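Local coordinates for protein tubulin-binding cofactor A (Leishmania major, PDB 4CQI) that probably captures beta-tubulin and stabilises it in a quasi-native conformation during an early step of the tubulin folding pathway, at residues P23-K26 with T27-K31. Sequence-based numbering, arbitrary orientation.
Sequences PNEK and TLRIK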
loop_
_atom_site.group_PDB
_atom_site.type_symbol
_atom_site.label_atom_id
_atom_site.label_comp_id
_atom_site.label_asym_id
_atom_site.label_seq_id
_atom_site.Cartn_x
_atom_site.Cartn_y
_atom_site.Cartn_z
ATOM N N PRO A 23 -16.602 -7.745 18.918
ATOM C CA PRO A 23 -15.793 -8.448 17.901
ATOM C C PRO A 23 -15.807 -7.739 16.552
ATOM O O PRO A 23 -14.796 -7.804 15.831
ATOM C CB PRO A 23 -16.439 -9.833 17.811
ATOM C CG PRO A 23 -17.820 -9.645 18.336
ATOM C CD PRO A 23 -17.781 -8.535 19.336
ATOM N N ASN A 24 -16.906 -7.059 16.211
ATOM C CA ASN A 24 -16.947 -6.302 14.962
ATOM C C ASN A 24 -16.042 -5.063 15.002
ATOM O O ASN A 24 -15.464 -4.653 13.982
ATOM C CB ASN A 24 -18.361 -5.920 14.546
ATOM C CG ASN A 24 -19.119 -5.127 15.599
ATOM O OD1 ASN A 24 -18.780 -5.143 16.800
ATOM N ND2 ASN A 24 -20.184 -4.450 15.151
ATOM N N GLU A 25 -15.908 -4.470 16.192
ATOM C CA GLU A 25 -15.024 -3.316 16.392
ATOM C C GLU A 25 -13.588 -3.762 16.196
ATOM O O GLU A 25 -12.800 -3.094 15.528
ATOM C CB GLU A 25 -15.208 -2.712 17.808
ATOM C CG GLU A 25 -14.378 -1.456 18.051
ATOM C CD GLU A 25 -14.541 -0.814 19.434
ATOM O OE1 GLU A 25 -14.936 -1.484 20.424
ATOM O OE2 GLU A 25 -14.225 0.385 19.527
ATOM N N LYS A 26 -13.251 -4.899 16.804
ATOM C CA LYS A 26 -11.898 -5.457 16.770
ATOM C C LYS A 26 -11.480 -5.798 15.328
ATOM O O LYS A 26 -10.338 -5.499 14.885
ATOM C CB LYS A 26 -11.824 -6.714 17.650
ATOM C CG LYS A 26 -10.485 -7.430 17.622
ATOM C CD LYS A 26 -10.556 -8.838 18.211
ATOM C CE LYS A 26 -9.246 -9.604 18.007
ATOM N NZ LYS A 26 -8.270 -9.368 19.120
ATOM N N THR A 27 -12.394 -6.429 14.601
ATOM C CA THR A 27 -12.144 -6.798 13.192
ATOM C C THR A 27 -11.973 -5.542 12.337
ATOM O O THR A 27 -11.032 -5.460 11.503
ATOM C CB THR A 27 -13.271 -7.705 12.686
ATOM O OG1 THR A 27 -13.188 -8.947 13.416
ATOM C CG2 THR A 27 -13.153 -7.974 11.205
ATOM N N LEU A 28 -12.854 -4.569 12.528
ATOM C CA LEU A 28 -12.740 -3.301 11.790
ATOM C C LEU A 28 -11.376 -2.639 11.989
ATOM O O LEU A 28 -10.749 -2.164 11.032
ATOM C CB LEU A 28 -13.865 -2.342 12.142
ATOM C CG LEU A 28 -13.995 -1.035 11.375
ATOM C CD1 LEU A 28 -14.016 -1.259 9.857
ATOM C CD2 LEU A 28 -15.244 -0.241 11.821
ATOM N N ARG A 29 -10.933 -2.598 13.244
ATOM C CA ARG A 29 -9.624 -2.041 13.595
ATOM C C ARG A 29 -8.486 -2.749 12.865
ATOM O O ARG A 29 -7.603 -2.090 12.295
ATOM C CB ARG A 29 -9.454 -2.118 15.134
ATOM C CG ARG A 29 -8.363 -1.266 15.745
ATOM C CD ARG A 29 -8.479 -1.285 17.282
ATOM N NE ARG A 29 -9.528 -0.375 17.783
ATOM C CZ ARG A 29 -10.630 -0.722 18.458
ATOM N NH1 ARG A 29 -10.891 -1.999 18.759
ATOM N NH2 ARG A 29 -11.488 0.219 18.850
ATOM N N ILE A 30 -8.496 -4.089 12.862
ATOM C CA ILE A 30 -7.486 -4.875 12.178
ATOM C C ILE A 30 -7.482 -4.562 10.690
ATOM O O ILE A 30 -6.411 -4.399 10.090
ATOM C CB ILE A 30 -7.711 -6.389 12.373
ATOM C CG1 ILE A 30 -7.435 -6.802 13.829
ATOM C CG2 ILE A 30 -6.841 -7.210 11.414
ATOM C CD1 ILE A 30 -8.128 -8.113 14.198
ATOM N N LYS A 31 -8.662 -4.498 10.099
ATOM C CA LYS A 31 -8.748 -4.207 8.656
ATOM C C LYS A 31 -8.247 -2.784 8.324
ATOM O O LYS A 31 -7.545 -2.598 7.331
ATOM C CB LYS A 31 -10.148 -4.451 8.118
ATOM C CG LYS A 31 -10.628 -5.899 8.196
ATOM C CD LYS A 31 -12.000 -6.048 7.513
ATOM C CE LYS A 31 -12.486 -7.508 7.613
ATOM N NZ LYS A 31 -11.630 -8.479 6.874
#
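Glu25 and Arg29 form a salt bridge one helical turn apart, with Glu25 OE2 2.8 Å from Arg29 NH2. Glu25 is modelled in two conformers, and the bridge, described for one of them, is not a firm fixture. The two side chains run side by side and point the same way. The bond is weak and bent, with an N-H...O angle of 142°. Carboxylate and guanidinium planes stand 51° apart. The Arg29 chain bends at chi3, which turns the guanidinium back over the first turn. Glu25 O lies over one of its faces, and NH1 is 3.6 Å from Glu25 CG. In this conformer Glu25 OE2 also accepts a hydrogen bond from Asn108.

Both segments lie in the first turns of helix 23-62, the first helix of the TBCA three-helix bundle. Regular i to i+4 backbone bonds run through them. Pro23 O takes two donors from Thr27: N at 3.0 Å and OG1 at 3.1 Å, which reach it from opposite faces of the carbonyl plane. The threonine hydroxyl can do this because OG1 sits beside its own backbone N (chi1 -66°).

The tight side belongs to Leu28, the buried residue here. Its CB rests 3.4 Å from Asn24 O, and its side chain packs on Leu95 and Leu99 of helix 67-100 and on Leu111 and Leu112 of helix 109-125. Asn24 lies against Tyr98 of helix 67-100 and Thr105 and Val106 of the following loop, and its ND2 donates to Glu102 O. Between side chains the solvent side is looser: Lys26 CG and Ile30 CD1 are 4.2 Å apart, although Ile30 CG1 rests on Lys26 O.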